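Local coordinates for cell surface protein (Putative S-layer protein) (Clostridioides difficile R20291, PDB 5NJL) that is a putative S-layer cell-surface protein with an extended three-domain fold that shows cell adhesion in vitro and probably serves as an adhesin, at residues N65-N70 against I209-S214; T149-T154 against R186-V191; T255-F260 against T275-N280. All blocks are in the same frame, centred on the assembly; numbering follows the deposited sequence.

Contact 1: N65-N70 against I209-S214. With SO4 (sulfate ion), chain R; SO4 (sulfate ion), chain H.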
loop_
_atom_site.group_PDB
_atom_site.type_symbol
_atom_site.label_atom_id
_atom_site.label_comp_id
_atom_site.label_asym_id
_atom_site.label_seq_id
_atom_site.Cartn_x
_atom_site.Cartn_y
_atom_site.Cartn_z
ATOM N N ASN A 65 17.625 -19.901 4.932
ATOM C CA ASN A 65 18.677 -20.823 5.432
ATOM C C ASN A 65 19.567 -21.394 4.322
ATOM O O ASN A 65 20.768 -21.555 4.520
ATOM C CB ASN A 65 18.090 -21.973 6.260
ATOM C CG ASN A 65 17.443 -21.510 7.552
ATOM O OD1 ASN A 65 17.664 -20.385 8.006
ATOM N ND2 ASN A 65 16.620 -22.382 8.155
ATOM N N ALA A 66 18.991 -21.694 3.161
ATOM C CA ALA A 66 19.747 -22.264 2.058
ATOM C C ALA A 66 20.425 -21.227 1.141
ATOM O O ALA A 66 21.029 -21.599 0.146
ATOM C CB ALA A 66 18.843 -23.166 1.236
ATOM N N LEU A 67 20.305 -19.934 1.449
ATOM C CA LEU A 67 20.772 -18.886 0.540
ATOM C C LEU A 67 22.304 -18.928 0.458
ATOM O O LEU A 67 22.986 -18.876 1.486
ATOM C CB LEU A 67 20.321 -17.520 1.059
ATOM C CG LEU A 67 20.552 -16.307 0.180
ATOM C CD1 LEU A 67 19.888 -16.487 -1.169
ATOM C CD2 LEU A 67 20.041 -15.076 0.905
ATOM N N GLY A 68 22.818 -19.057 -0.753
ATOM C CA GLY A 68 24.265 -19.229 -0.979
ATOM C C GLY A 68 25.060 -17.955 -0.783
ATOM O O GLY A 68 24.489 -16.850 -0.688
ATOM N N GLU A 69 26.387 -18.106 -0.737
ATOM C CA GLU A 69 27.305 -16.960 -0.584
ATOM C C GLU A 69 27.153 -16.012 -1.763
ATOM O O GLU A 69 27.125 -16.441 -2.919
ATOM C CB GLU A 69 28.763 -17.436 -0.451
ATOM C CG GLU A 69 29.067 -18.277 0.797
ATOM C CD GLU A 69 28.896 -17.539 2.126
ATOM O OE1 GLU A 69 28.937 -16.287 2.160
ATOM O OE2 GLU A 69 28.719 -18.222 3.161
ATOM N N ASN A 70 26.997 -14.722 -1.476
ATOM C CA ASN A 70 26.774 -13.684 -2.504
ATOM C C ASN A 70 25.558 -13.949 -3.394
ATOM O O ASN A 70 25.496 -13.461 -4.528
ATOM C CB ASN A 70 28.057 -13.418 -3.341
ATOM C CG ASN A 70 28.841 -12.187 -2.867
ATOM O OD1 ASN A 70 28.332 -11.345 -2.135
ATOM N ND2 ASN A 70 30.087 -12.092 -3.279
ATOM N N ILE A 209 11.874 -6.419 0.321
ATOM C CA ILE A 209 13.100 -6.583 1.103
ATOM C C ILE A 209 14.017 -7.505 0.322
ATOM O O ILE A 209 13.620 -8.614 -0.021
ATOM C CB ILE A 209 12.839 -7.155 2.502
ATOM C CG1 ILE A 209 11.839 -6.288 3.268
ATOM C CG2 ILE A 209 14.136 -7.289 3.296
ATOM C CD1 ILE A 209 10.466 -6.912 3.332
ATOM N N THR A 210 15.236 -7.030 0.034
ATOM C CA THR A 210 16.254 -7.832 -0.648
ATOM C C THR A 210 17.204 -8.370 0.416
ATOM O O THR A 210 17.774 -7.611 1.182
ATOM C CB THR A 210 17.027 -6.996 -1.684
ATOM O OG1 THR A 210 16.090 -6.449 -2.612
ATOM C CG2 THR A 210 18.040 -7.868 -2.452
ATOM N N ILE A 211 17.316 -9.694 0.492
ATOM C CA ILE A 211 18.150 -10.347 1.477
ATOM C C ILE A 211 19.400 -10.809 0.726
ATOM O O ILE A 211 19.293 -11.512 -0.251
ATOM C CB ILE A 211 17.467 -11.576 2.111
ATOM C CG1 ILE A 211 16.105 -11.198 2.711
ATOM C CG2 ILE A 211 18.350 -12.145 3.214
ATOM C CD1 ILE A 211 15.264 -12.423 3.029
ATOM N N LYS A 212 20.565 -10.386 1.196
ATOM C CA LYS A 212 21.827 -10.677 0.517
ATOM C C LYS A 212 22.727 -11.404 1.474
ATOM O O LYS A 212 22.965 -10.931 2.591
ATOM C CB LYS A 212 22.488 -9.381 0.060
ATOM C CG LYS A 212 21.719 -8.685 -1.043
ATOM C CD LYS A 212 22.377 -7.378 -1.472
ATOM C CE LYS A 212 21.545 -6.674 -2.530
ATOM N NZ LYS A 212 22.255 -5.546 -3.197
ATOM N N ASN A 213 23.218 -12.569 1.065
ATOM C CA ASN A 213 24.189 -13.289 1.893
ATOM C C ASN A 213 25.595 -12.756 1.553
ATOM O O ASN A 213 26.369 -13.395 0.829
ATOM C CB ASN A 213 24.112 -14.796 1.670
ATOM C CG ASN A 213 24.932 -15.576 2.687
ATOM O OD1 ASN A 213 25.423 -15.022 3.672
ATOM N ND2 ASN A 213 25.038 -16.877 2.474
ATOM N N SER A 214 25.872 -11.567 2.068
ATOM C CA SER A 214 27.088 -10.832 1.755
ATOM C C SER A 214 27.353 -9.816 2.848
ATOM O O SER A 214 26.445 -9.464 3.636
ATOM C CB SER A 214 26.961 -10.059 0.446
ATOM O OG SER A 214 26.399 -10.816 -0.597
HETATM S S SO4 R . 27.209 -21.805 -0.866
HETATM O O1 SO4 R . 28.239 -22.868 -0.945
HETATM O O2 SO4 R . 26.085 -22.167 -1.768
HETATM O O3 SO4 R . 27.803 -20.524 -1.305
HETATM O O4 SO4 R . 26.742 -21.680 0.539
HETATM S S SO4 H . 25.762 -19.131 6.079
HETATM O O1 SO4 H . 24.752 -20.207 6.240
HETATM O O2 SO4 H . 27.073 -19.659 6.536
HETATM O O3 SO4 H . 25.373 -17.997 6.955
HETATM O O4 SO4 H . 25.874 -18.714 4.656
#
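Asn213 lies against the backbone of Leu67 and Gly68, and its side chain can be followed outward atom by atom. CB comes within 3.1 Å of Gly68 O, a close approach for a methylene, and Leu67 CG lies 4.1 Å from the same Asn213 CB, the two side chains running antiparallel past each other. CG is anti to the backbone N (chi1 -170°). At the tip, ND2 serves two acceptors. It gives a weak, bent hydrogen bond to Leu67 O (3.0 Å) and a straighter one to O4 of the chain H sulfate (3.0 Å, 160°). Asparagine suits this place, since a short amide can reach a backbone carbonyl across the turn; its second N-H meets a sulfate that probably comes from the crystallisation liquor. Glu69, bent at chi2, brings CD to 3.9 Å from Asn213 ND2, its carboxylate plane turned 42° from the amide.

Beyond this the two segments are joined through Asn70. Its backbone N donates to Asn213 O at 2.7 Å, and its OD1 accepts a short bond of 2.5 Å from Ser214 OG, which lies in the carbonyl plane. Asn70 has the left-handed backbone conformation that asparagine tolerates well, and its ND2 reaches on to Ile272 O in the neighbouring hairpin. The apolar side is slight: Leu67 CD2 rests 4.1 Å from Ile211 CG2, where buried Ile211 also meets helix 14-25.

Asn213 is the centre of an inverse gamma turn, placed where the chain leaves strand 204-212 of the five-stranded mixed sheet for strand 215-219 of the next one. The loop that follows helix 57-65 packs against this junction between the two sheets.

Contact 2: T149-T154 against R186-V191. With SO4 (sulfate ion), chain I.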
loop_
_atom_site.group_PDB
_atom_site.type_symbol
_atom_site.label_atom_id
_atom_site.label_comp_id
_atom_site.label_asym_id
_atom_site.label_seq_id
_atom_site.Cartn_x
_atom_site.Cartn_y
_atom_site.Cartn_z
ATOM N N THR A 149 -47.727 15.815 7.056
ATOM C CA THR A 149 -47.143 16.842 7.924
ATOM C C THR A 149 -45.653 16.921 7.600
ATOM O O THR A 149 -44.864 16.065 8.043
ATOM C CB THR A 149 -47.350 16.510 9.406
ATOM O OG1 THR A 149 -48.754 16.433 9.663
ATOM C CG2 THR A 149 -46.700 17.565 10.317
ATOM N N VAL A 150 -45.281 17.950 6.843
ATOM C CA VAL A 150 -43.982 18.013 6.187
ATOM C C VAL A 150 -42.895 18.403 7.191
ATOM O O VAL A 150 -42.953 19.479 7.801
ATOM C CB VAL A 150 -44.011 18.975 4.979
ATOM C CG1 VAL A 150 -42.614 19.262 4.434
ATOM C CG2 VAL A 150 -44.907 18.414 3.904
ATOM N N THR A 151 -41.914 17.514 7.323
ATOM C CA THR A 151 -40.702 17.739 8.100
ATOM C C THR A 151 -39.493 17.782 7.186
ATOM O O THR A 151 -39.580 17.482 5.995
ATOM C CB THR A 151 -40.477 16.644 9.191
ATOM O OG1 THR A 151 -39.996 15.418 8.613
ATOM C CG2 THR A 151 -41.762 16.391 10.013
ATOM N N SER A 152 -38.354 18.140 7.766
ATOM C CA SER A 152 -37.105 18.266 7.015
ATOM C C SER A 152 -35.938 17.685 7.781
ATOM O O SER A 152 -36.010 17.456 9.010
ATOM C CB SER A 152 -36.823 19.738 6.699
ATOM O OG SER A 152 -36.611 20.499 7.890
ATOM N N LYS A 153 -34.838 17.495 7.071
ATOM C CA LYS A 153 -33.595 17.025 7.687
ATOM C C LYS A 153 -32.446 17.490 6.811
ATOM O O LYS A 153 -32.536 17.425 5.581
ATOM C CB LYS A 153 -33.597 15.500 7.767
ATOM C CG LYS A 153 -32.359 14.908 8.401
ATOM C CD LYS A 153 -32.399 15.121 9.911
ATOM C CE LYS A 153 -31.052 14.829 10.527
ATOM N NZ LYS A 153 -31.229 14.885 12.001
ATOM N N THR A 154 -31.386 17.973 7.438
ATOM C CA THR A 154 -30.159 18.286 6.747
ATOM C C THR A 154 -29.054 17.407 7.318
ATOM O O THR A 154 -28.886 17.333 8.546
ATOM C CB THR A 154 -29.806 19.785 6.871
ATOM O OG1 THR A 154 -30.757 20.536 6.121
ATOM C CG2 THR A 154 -28.426 20.073 6.274
ATOM N N ARG A 186 -41.050 9.786 8.647
ATOM C CA ARG A 186 -40.816 11.214 8.413
ATOM C C ARG A 186 -39.299 11.415 8.336
ATOM O O ARG A 186 -38.543 10.773 9.094
ATOM C CB ARG A 186 -41.383 12.076 9.542
ATOM C CG ARG A 186 -42.903 12.021 9.728
ATOM C CD ARG A 186 -43.642 12.797 8.649
ATOM N NE ARG A 186 -43.844 12.047 7.415
ATOM C CZ ARG A 186 -44.390 12.532 6.293
ATOM N NH1 ARG A 186 -44.827 13.780 6.225
ATOM N NH2 ARG A 186 -44.516 11.747 5.223
ATOM N N VAL A 187 -38.845 12.285 7.437
ATOM C CA VAL A 187 -37.384 12.448 7.252
ATOM C C VAL A 187 -36.679 12.995 8.491
ATOM O O VAL A 187 -35.473 12.752 8.672
ATOM C CB VAL A 187 -37.006 13.277 6.010
ATOM C CG1 VAL A 187 -37.447 12.549 4.745
ATOM C CG2 VAL A 187 -37.543 14.687 6.067
ATOM N N ASN A 188 -37.381 13.750 9.340
ATOM C CA ASN A 188 -36.741 14.267 10.560
ATOM C C ASN A 188 -36.382 13.187 11.582
ATOM O O ASN A 188 -35.711 13.495 12.523
ATOM C CB ASN A 188 -37.515 15.407 11.236
ATOM C CG ASN A 188 -38.818 14.962 11.881
ATOM O OD1 ASN A 188 -39.377 13.902 11.594
ATOM N ND2 ASN A 188 -39.321 15.817 12.746
ATOM N N LYS A 189 -36.805 11.958 11.378
ATOM C CA LYS A 189 -36.340 10.826 12.195
ATOM C C LYS A 189 -34.988 10.204 11.724
ATOM O O LYS A 189 -34.432 9.345 12.412
ATOM C CB LYS A 189 -37.421 9.757 12.247
ATOM C CG LYS A 189 -38.740 10.246 12.847
ATOM C CD LYS A 189 -38.562 10.863 14.237
ATOM C CE LYS A 189 -39.893 11.052 14.953
ATOM N NZ LYS A 189 -39.725 11.902 16.161
ATOM N N ILE A 190 -34.464 10.660 10.584
ATOM C CA ILE A 190 -33.170 10.187 10.069
ATOM C C ILE A 190 -32.087 10.788 10.935
ATOM O O ILE A 190 -32.073 11.991 11.182
ATOM C CB ILE A 190 -32.937 10.583 8.600
ATOM C CG1 ILE A 190 -33.943 9.875 7.714
ATOM C CG2 ILE A 190 -31.489 10.271 8.156
ATOM C CD1 ILE A 190 -33.980 10.398 6.291
ATOM N N VAL A 191 -31.204 9.926 11.425
ATOM C CA VAL A 191 -30.014 10.319 12.151
ATOM C C VAL A 191 -28.810 10.195 11.233
ATOM O O VAL A 191 -27.930 11.050 11.260
ATOM C CB VAL A 191 -29.832 9.476 13.430
ATOM C CG1 VAL A 191 -28.443 9.687 14.047
ATOM C CG2 VAL A 191 -30.915 9.841 14.440
HETATM S S SO4 I . -36.892 10.454 18.542
HETATM O O1 SO4 I . -37.731 9.424 17.881
HETATM O O2 SO4 I . -35.460 10.246 18.237
HETATM O O3 SO4 I . -37.104 10.374 20.009
HETATM O O4 SO4 I . -37.276 11.796 18.041
HETATM O O HOH W 1 -28.257 13.454 12.296
#
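Thr151 and Asn188 set their side chains across each other at about a right angle, with Thr151 CB 3.6 Å from Asn188 CG. Thr151 OG1 stands between its own backbone N and carbonyl carbon (chi1 76°), from where it accepts a hydrogen bond from Asn188 N at 3.2 Å. The same hydroxyl is bonded to Asp145 OD2, while Asp145 OD1 receives Val187 N; threonine thus fits as a small polar link between an aspartate and the start of a turn.

Val187 points its CB toward the strand and puts CG2 against Thr151 O at 3.5 Å, a branched apolar group filling the angle between strand and loop while also touching Leu143.

Arg186 is turned differently. Its chain, bent at chi2 and chi3, presents the guanidinium edge-on, and NH1 donates to Thr149 O at 2.9 Å. That oxygen lies in the guanidinium plane, yet NH1 stands well above the plane of the carbonyl, 71° out of it. Thr147 O is a further acceptor for NH1, so the arginine gathers two carbonyls of the loop before the strand.

At the other end Lys153 lays its methylenes over the turn: CB is 3.4 Å from Val187 O, and CE 3.1 Å from Ile190 O. A water bonded weakly to Lys153 NZ is held more firmly by Val191 O.

Two consecutive i+3 to i bonds, Lys189 N to Arg186 O and Ile190 N to Val187 O, make the short 3-10 segment 187-189. It packs against the start of strand 152-158 and the loop leading into it, at the outer strand of a three-stranded antiparallel sheet.

Contact 3: T255-F260 against T275-N280. With SO4 (sulfate ion), chain T.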
loop_
_atom_site.group_PDB
_atom_site.type_symbol
_atom_site.label_atom_id
_atom_site.label_comp_id
_atom_site.label_asym_id
_atom_site.label_seq_id
_atom_site.Cartn_x
_atom_site.Cartn_y
_atom_site.Cartn_z
ATOM N N THR A 255 17.840 11.118 -5.178
ATOM C CA THR A 255 19.044 11.558 -4.443
ATOM C C THR A 255 20.108 12.261 -5.313
ATOM O O THR A 255 20.967 12.970 -4.773
ATOM C CB THR A 255 19.749 10.352 -3.751
ATOM O OG1 THR A 255 18.771 9.435 -3.240
ATOM C CG2 THR A 255 20.677 10.811 -2.604
ATOM N N GLY A 256 20.064 12.062 -6.637
ATOM C CA GLY A 256 21.169 12.423 -7.526
ATOM C C GLY A 256 22.040 11.221 -7.843
ATOM O O GLY A 256 22.374 10.978 -9.009
ATOM N N LYS A 257 22.394 10.467 -6.796
ATOM C CA LYS A 257 23.363 9.363 -6.872
ATOM C C LYS A 257 22.964 8.225 -7.813
ATOM O O LYS A 257 21.869 7.683 -7.709
ATOM C CB LYS A 257 23.645 8.808 -5.463
ATOM C CG LYS A 257 24.526 9.737 -4.640
ATOM C CD LYS A 257 24.619 9.362 -3.168
ATOM C CE LYS A 257 25.803 10.068 -2.512
ATOM N NZ LYS A 257 25.780 10.024 -1.024
ATOM N N TYR A 258 23.864 7.895 -8.736
ATOM C CA TYR A 258 23.794 6.672 -9.540
ATOM C C TYR A 258 24.602 5.604 -8.771
ATOM O O TYR A 258 25.288 5.957 -7.803
ATOM C CB TYR A 258 24.402 6.918 -10.925
ATOM C CG TYR A 258 23.681 7.976 -11.740
ATOM C CD1 TYR A 258 23.869 9.345 -11.491
ATOM C CD2 TYR A 258 22.811 7.614 -12.770
ATOM C CE1 TYR A 258 23.205 10.313 -12.241
ATOM C CE2 TYR A 258 22.139 8.572 -13.524
ATOM C CZ TYR A 258 22.339 9.918 -13.261
ATOM O OH TYR A 258 21.673 10.854 -14.020
ATOM N N LYS A 259 24.512 4.325 -9.169
ATOM C CA LYS A 259 25.342 3.254 -8.568
ATOM C C LYS A 259 25.478 1.967 -9.370
ATOM O O LYS A 259 24.662 1.677 -10.244
ATOM C CB LYS A 259 24.939 2.929 -7.117
ATOM C CG LYS A 259 23.464 2.710 -6.818
ATOM C CD LYS A 259 23.199 3.036 -5.347
ATOM C CE LYS A 259 21.735 2.923 -4.954
ATOM N NZ LYS A 259 21.382 1.550 -4.498
ATOM N N PHE A 260 26.562 1.235 -9.082
ATOM C CA PHE A 260 26.728 -0.161 -9.494
ATOM C C PHE A 260 27.269 -0.988 -8.312
ATOM O O PHE A 260 27.684 -0.437 -7.283
ATOM C CB PHE A 260 27.595 -0.300 -10.756
ATOM C CG PHE A 260 29.086 -0.119 -10.529
ATOM C CD1 PHE A 260 29.646 1.156 -10.420
ATOM C CD2 PHE A 260 29.936 -1.221 -10.465
ATOM C CE1 PHE A 260 31.018 1.331 -10.229
ATOM C CE2 PHE A 260 31.304 -1.055 -10.273
ATOM C CZ PHE A 260 31.846 0.224 -10.153
ATOM N N THR A 275 28.809 -1.558 -2.969
ATOM C CA THR A 275 28.049 -0.606 -3.768
ATOM C C THR A 275 28.945 0.608 -4.050
ATOM O O THR A 275 29.515 1.195 -3.133
ATOM C CB THR A 275 26.761 -0.202 -3.031
ATOM O OG1 THR A 275 25.983 -1.381 -2.782
ATOM C CG2 THR A 275 25.937 0.767 -3.854
ATOM N N VAL A 276 29.099 0.940 -5.326
ATOM C CA VAL A 276 29.876 2.110 -5.739
ATOM C C VAL A 276 28.917 3.178 -6.300
ATOM O O VAL A 276 28.360 3.004 -7.394
ATOM C CB VAL A 276 30.925 1.733 -6.797
ATOM C CG1 VAL A 276 31.790 2.951 -7.148
ATOM C CG2 VAL A 276 31.774 0.558 -6.312
ATOM N N GLU A 277 28.742 4.269 -5.548
ATOM C CA GLU A 277 27.765 5.307 -5.897
ATOM C C GLU A 277 28.370 6.705 -6.022
ATOM O O GLU A 277 29.303 7.064 -5.287
ATOM C CB GLU A 277 26.598 5.316 -4.899
ATOM C CG GLU A 277 26.865 5.950 -3.542
ATOM C CD GLU A 277 25.715 5.749 -2.571
ATOM O OE1 GLU A 277 25.853 6.174 -1.403
ATOM O OE2 GLU A 277 24.677 5.168 -2.967
ATOM N N SER A 278 27.793 7.478 -6.945
ATOM C CA SER A 278 28.272 8.813 -7.310
ATOM C C SER A 278 27.178 9.646 -8.000
ATOM O O SER A 278 26.486 9.150 -8.904
ATOM C CB SER A 278 29.455 8.683 -8.269
ATOM O OG SER A 278 30.089 9.933 -8.477
ATOM N N THR A 279 27.046 10.909 -7.584
ATOM C CA THR A 279 26.245 11.899 -8.331
ATOM C C THR A 279 26.810 12.091 -9.752
ATOM O O THR A 279 26.057 12.148 -10.725
ATOM C CB THR A 279 26.174 13.259 -7.597
ATOM O OG1 THR A 279 27.490 13.685 -7.236
ATOM C CG2 THR A 279 25.329 13.155 -6.330
ATOM N N ASN A 280 28.137 12.158 -9.858
ATOM C CA ASN A 280 28.822 12.191 -11.150
ATOM C C ASN A 280 28.727 10.828 -11.828
ATOM O O ASN A 280 29.121 9.823 -11.245
ATOM C CB ASN A 280 30.295 12.573 -10.949
ATOM C CG ASN A 280 31.001 12.917 -12.251
ATOM O OD1 ASN A 280 31.062 12.111 -13.186
ATOM N ND2 ASN A 280 31.568 14.116 -12.306
HETATM S S SO4 T . 29.150 16.134 -9.765
HETATM O O1 SO4 T . 30.294 15.969 -10.692
HETATM O O2 SO4 T . 28.232 14.983 -9.916
HETATM O O3 SO4 T . 29.628 16.202 -8.364
HETATM O O4 SO4 T . 28.419 17.382 -10.086
#
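Phe260 and Val276 form the tight side of this strand pair, lying side by side and pointing the same way. Phe260 CG sits between its own backbone N and carbonyl carbon (chi1 76°), and the ring end approaches the partner strand, with CE1 3.5 Å from Val276 CB. Val276 CG2 lies over the ring face in a CH-pi contact, 4.3 Å from the centroid. A flat aromatic and a beta-branched valine suit a buried face, which Leu284 of helix 281-291 and Leu224 cover further. Ser278 and Tyr258 continue the same face toward its margin; the edge of the tyrosine ring is turned to Ser278 O.

Phe260 and Val276 are a hydrogen-bonded pair, Val276 N meeting Phe260 O at 2.8 Å almost in line with the C=O, and Tyr258 with Ser278 form a second such pair. Lys259 and Glu277 between them are a non-hydrogen-bonded pair.

The other face is looser and polar. Lys259 and Glu277 run side by side, but only the chain carbon CD of the lysine comes near Glu277 OE2 (3.5 Å). Lys257, extended beyond CG, crosses the glutamate obliquely and makes a long salt bridge, NZ to Glu277 OE1 at 3.9 Å. Both lysines are exposed, and long charged chains suit this face, where their ends can reach solvent.

Past the strand, Thr279 OG1 and Asn280 ND2 (2.8 Å to O1) hold a sulfate, while Asn280 OD1 bonds Asp283 N. The whole is an antiparallel beta hairpin, strands 258-265 and 271-278, followed after one residue by an asparagine N-cap and a helix packed on its apolar face.

The three contacts are spread along an extended chain. Contacts 1 and 3 are neighbours: their centres are about 23 Å apart and their nearest atoms about 6 Å, without touching. What joins them is the hairpin 258-265/271-278, whose far end meets contact 1 through the Lys212-Glu273 salt bridge and the Asn70 bond to Ile272, while contact 3 occupies its other end. Contact 2 stands apart, about 66 Å from contact 1 and about 65 Å from contact 3 between centres, on the opposite side of the chain's centre; in sequence it falls between the two segments of contact 1. Sulfates, probably from the crystallisation liquor, lie at all three, and mark no known binding site.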